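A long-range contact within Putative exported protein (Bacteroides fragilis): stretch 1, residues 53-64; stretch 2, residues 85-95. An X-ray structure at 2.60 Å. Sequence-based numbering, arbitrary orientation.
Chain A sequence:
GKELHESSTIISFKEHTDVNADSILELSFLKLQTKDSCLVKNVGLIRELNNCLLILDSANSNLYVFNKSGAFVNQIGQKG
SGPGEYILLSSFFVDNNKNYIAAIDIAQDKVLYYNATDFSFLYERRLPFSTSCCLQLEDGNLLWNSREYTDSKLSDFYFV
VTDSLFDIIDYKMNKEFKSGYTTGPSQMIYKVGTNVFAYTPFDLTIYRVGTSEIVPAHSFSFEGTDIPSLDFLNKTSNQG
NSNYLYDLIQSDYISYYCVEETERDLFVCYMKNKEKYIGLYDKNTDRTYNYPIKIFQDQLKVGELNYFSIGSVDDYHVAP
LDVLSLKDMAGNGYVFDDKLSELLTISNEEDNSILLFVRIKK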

# COMPACT_ATOMS: atom_id res chain seq x y z
N LEU A 53 -6.83 -17.85 19.57
CA LEU A 53 -8.05 -17.72 18.79
C LEU A 53 -8.21 -16.27 18.35
O LEU A 53 -8.44 -15.38 19.19
CB LEU A 53 -9.26 -18.10 19.64
CG LEU A 53 -9.29 -19.48 20.28
CD1 LEU A 53 -10.55 -19.60 21.13
CD2 LEU A 53 -9.21 -20.60 19.24
N LEU A 54 -8.08 -16.02 17.05
CA LEU A 54 -8.34 -14.69 16.49
C LEU A 54 -9.86 -14.59 16.28
O LEU A 54 -10.41 -15.40 15.54
CB LEU A 54 -7.58 -14.45 15.17
CG LEU A 54 -6.14 -13.93 15.28
CD1 LEU A 54 -5.30 -14.70 16.28
CD2 LEU A 54 -5.49 -13.93 13.90
N ILE A 55 -10.51 -13.64 16.96
CA ILE A 55 -11.97 -13.44 16.88
C ILE A 55 -12.28 -12.03 16.41
O ILE A 55 -11.76 -11.07 16.98
CB ILE A 55 -12.65 -13.68 18.26
CG1 ILE A 55 -12.57 -15.17 18.62
CG2 ILE A 55 -14.12 -13.21 18.25
CD1 ILE A 55 -13.05 -15.52 20.01
N LEU A 56 -13.14 -11.92 15.39
CA LEU A 56 -13.63 -10.65 14.86
C LEU A 56 -15.07 -10.44 15.30
O LEU A 56 -15.92 -11.30 15.07
CB LEU A 56 -13.57 -10.64 13.34
CG LEU A 56 -14.19 -9.46 12.58
CD1 LEU A 56 -13.66 -8.12 13.06
CD2 LEU A 56 -13.92 -9.66 11.09
N ASP A 57 -15.34 -9.30 15.93
CA ASP A 57 -16.67 -8.90 16.37
C ASP A 57 -17.17 -7.96 15.28
O ASP A 57 -17.07 -6.75 15.42
CB ASP A 57 -16.59 -8.24 17.76
CG ASP A 57 -17.92 -7.68 18.26
OD1 ASP A 57 -18.96 -7.85 17.59
OD2 ASP A 57 -17.93 -7.07 19.35
N SER A 58 -17.71 -8.53 14.20
CA SER A 58 -18.21 -7.73 13.05
C SER A 58 -19.42 -6.81 13.33
O SER A 58 -19.78 -5.99 12.48
CB SER A 58 -18.46 -8.62 11.82
OG SER A 58 -19.23 -9.76 12.16
N ALA A 59 -20.03 -6.95 14.51
CA ALA A 59 -21.10 -6.07 14.95
C ALA A 59 -20.50 -4.73 15.41
O ALA A 59 -20.96 -3.67 14.97
CB ALA A 59 -21.89 -6.72 16.07
N ASN A 60 -19.49 -4.78 16.30
CA ASN A 60 -18.76 -3.59 16.80
C ASN A 60 -17.42 -3.30 16.07
O ASN A 60 -16.78 -2.29 16.34
CB ASN A 60 -18.48 -3.72 18.30
CG ASN A 60 -19.74 -3.75 19.15
OD1 ASN A 60 -20.78 -3.20 18.79
ND2 ASN A 60 -19.64 -4.38 20.32
N SER A 61 -17.01 -4.20 15.17
CA SER A 61 -15.77 -4.11 14.39
C SER A 61 -14.46 -4.04 15.19
O SER A 61 -13.60 -3.22 14.90
CB SER A 61 -15.83 -2.95 13.39
OG SER A 61 -14.67 -2.93 12.56
N ASN A 62 -14.34 -4.91 16.19
CA ASN A 62 -13.13 -5.05 17.02
C ASN A 62 -12.51 -6.41 16.70
O ASN A 62 -13.23 -7.40 16.61
CB ASN A 62 -13.50 -5.01 18.50
CG ASN A 62 -14.08 -3.67 18.93
OD1 ASN A 62 -13.47 -2.63 18.69
ND2 ASN A 62 -15.23 -3.70 19.57
N LEU A 63 -11.19 -6.45 16.52
CA LEU A 63 -10.47 -7.70 16.26
C LEU A 63 -9.75 -8.05 17.54
O LEU A 63 -8.90 -7.28 17.98
CB LEU A 63 -9.49 -7.51 15.09
CG LEU A 63 -8.65 -8.71 14.63
CD1 LEU A 63 -9.54 -9.86 14.21
CD2 LEU A 63 -7.73 -8.32 13.48
N TYR A 64 -10.09 -9.19 18.15
CA TYR A 64 -9.50 -9.64 19.42
C TYR A 64 -8.67 -10.91 19.32
O TYR A 64 -8.84 -11.70 18.38
CB TYR A 64 -10.61 -9.95 20.42
CG TYR A 64 -11.43 -8.79 20.84
CD1 TYR A 64 -10.85 -7.69 21.48
CD2 TYR A 64 -12.82 -8.80 20.70
CE1 TYR A 64 -11.62 -6.62 21.91
CE2 TYR A 64 -13.60 -7.74 21.15
CZ TYR A 64 -13.00 -6.65 21.75
OH TYR A 64 -13.77 -5.61 22.18
N GLU A 85 -5.91 2.23 12.55
CA GLU A 85 -7.21 2.20 13.22
C GLU A 85 -8.29 1.87 12.18
O GLU A 85 -8.10 2.16 10.99
CB GLU A 85 -7.48 3.55 13.88
CG GLU A 85 -6.41 4.01 14.87
CD GLU A 85 -6.60 5.43 15.40
OE1 GLU A 85 -7.47 6.18 14.92
OE2 GLU A 85 -5.83 5.81 16.31
N TYR A 86 -9.41 1.30 12.63
CA TYR A 86 -10.50 0.84 11.74
C TYR A 86 -11.93 1.19 12.19
O TYR A 86 -12.16 1.39 13.37
CB TYR A 86 -10.40 -0.69 11.54
CG TYR A 86 -10.11 -1.52 12.80
CD1 TYR A 86 -11.04 -1.64 13.84
CD2 TYR A 86 -8.90 -2.22 12.93
CE1 TYR A 86 -10.76 -2.39 14.98
CE2 TYR A 86 -8.62 -2.98 14.07
CZ TYR A 86 -9.57 -3.06 15.09
OH TYR A 86 -9.36 -3.79 16.24
N ILE A 87 -12.87 1.23 11.24
CA ILE A 87 -14.30 1.53 11.51
C ILE A 87 -15.19 0.30 11.34
O ILE A 87 -16.00 0.03 12.22
CB ILE A 87 -14.85 2.73 10.67
CG1 ILE A 87 -14.55 4.08 11.35
CG2 ILE A 87 -16.39 2.73 10.55
CD1 ILE A 87 -13.10 4.37 11.59
N LEU A 88 -15.07 -0.39 10.21
CA LEU A 88 -15.92 -1.55 9.92
C LEU A 88 -15.20 -2.69 9.18
O LEU A 88 -15.06 -2.68 7.95
CB LEU A 88 -17.18 -1.10 9.15
CG LEU A 88 -18.33 -2.12 9.08
CD1 LEU A 88 -19.02 -2.28 10.44
CD2 LEU A 88 -19.34 -1.71 8.02
N LEU A 89 -14.77 -3.68 9.96
CA LEU A 89 -14.10 -4.87 9.48
C LEU A 89 -15.10 -5.91 8.99
O LEU A 89 -16.05 -6.23 9.68
CB LEU A 89 -13.22 -5.47 10.59
CG LEU A 89 -11.75 -5.04 10.68
CD1 LEU A 89 -11.56 -3.57 10.37
CD2 LEU A 89 -11.15 -5.41 12.03
N SER A 90 -14.86 -6.42 7.78
CA SER A 90 -15.63 -7.50 7.17
C SER A 90 -14.91 -8.84 7.25
O SER A 90 -15.55 -9.87 7.30
CB SER A 90 -15.91 -7.17 5.71
OG SER A 90 -14.69 -6.89 5.05
N SER A 91 -13.58 -8.82 7.23
CA SER A 91 -12.78 -10.05 7.24
C SER A 91 -11.30 -9.80 7.55
O SER A 91 -10.86 -8.65 7.67
CB SER A 91 -12.88 -10.74 5.87
OG SER A 91 -12.23 -11.99 5.87
N PHE A 92 -10.55 -10.88 7.69
CA PHE A 92 -9.09 -10.84 7.84
C PHE A 92 -8.47 -12.19 7.44
O PHE A 92 -9.18 -13.15 7.18
CB PHE A 92 -8.68 -10.45 9.28
CG PHE A 92 -9.05 -11.48 10.32
CD1 PHE A 92 -10.32 -11.50 10.88
CD2 PHE A 92 -8.12 -12.45 10.72
CE1 PHE A 92 -10.67 -12.46 11.83
CE2 PHE A 92 -8.47 -13.41 11.67
CZ PHE A 92 -9.74 -13.42 12.23
N PHE A 93 -7.14 -12.24 7.36
CA PHE A 93 -6.43 -13.50 7.07
C PHE A 93 -5.01 -13.43 7.58
O PHE A 93 -4.50 -12.34 7.86
CB PHE A 93 -6.49 -13.88 5.57
CG PHE A 93 -5.71 -12.97 4.65
CD1 PHE A 93 -6.28 -11.79 4.15
CD2 PHE A 93 -4.40 -13.29 4.26
CE1 PHE A 93 -5.56 -10.96 3.29
CE2 PHE A 93 -3.68 -12.46 3.41
CZ PHE A 93 -4.26 -11.29 2.92
N VAL A 94 -4.41 -14.60 7.74
CA VAL A 94 -3.03 -14.75 8.20
C VAL A 94 -2.28 -15.23 6.97
O VAL A 94 -2.77 -16.13 6.29
CB VAL A 94 -2.95 -15.80 9.34
CG1 VAL A 94 -1.51 -16.02 9.80
CG2 VAL A 94 -3.85 -15.38 10.50
N ASP A 95 -1.11 -14.65 6.67
CA ASP A 95 -0.36 -15.09 5.49
C ASP A 95 0.17 -16.51 5.73
O ASP A 95 0.28 -16.96 6.88
CB ASP A 95 0.72 -14.09 5.02
CG ASP A 95 1.98 -14.09 5.87
OD1 ASP A 95 1.86 -13.82 7.09
OD2 ASP A 95 3.09 -14.30 5.31

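Two hydrogen bonds join the stretches, both donated by a backbone amide to a side-chain hydroxyl. The shorter runs from L89 N to S61 OG (2.7 Å, N-H...O angle 156°). S61 lies in the turn after strand 53-57, at phi/psi 59/46, with its CA-to-CB bond toward stretch 2; its t rotamer places OG at the start of strand 89-94. A serine suits this buried site because its short side chain brings a hydroxyl to the amide while the backbones come close, S61 CA lying 5.2 Å from L88 CA. The second bond, from L63 N to Y86 OH (3.2 Å, 167°), uses the length of tyrosine to reach the backbone of strand 62-64; the same ring passes close to the turn, with Y86 CE1 3.0 Å from S61 O.

D57, its CA-to-CB bond away from stretch 2, braces the turn through weak hydrogen bonds from A59 N and N60 N to D57 OD1 (each 3.4 Å).

Beyond the polar contacts the interface is mainly apolar. Strands 53-57 and 89-94 run nearly antiparallel (165°), their axes approaching to 8.1 Å, a gap filled by side chains. The CA-to-CB bonds of L54, L56 and L63 point toward stretch 2, those of I55, D57 and Y64 away. L54, L56, L63, L89 and F92 are all buried, where branched aliphatic chains and an aromatic ring fill space without leaving polar side-chain groups unpaired. L56 CD1 packs on L89 CB (3.6 Å), and L63 CB meets L89 CD2 (4.1 Å). F92, in the p rotamer, offers a broad flat surface: L63 CD1 sits over one face, 3.9 Å from the centroid of the F92 ring in a CH-pi contact, while L56 CB meets the ring edge at F92 CE1 (3.7 Å). L54 CD2 touches both F92 CE2 (3.8 Å) and V94 CG2 (4.0 Å), extending the packing along the strand. Altogether 623 Å² is buried, counting both sides.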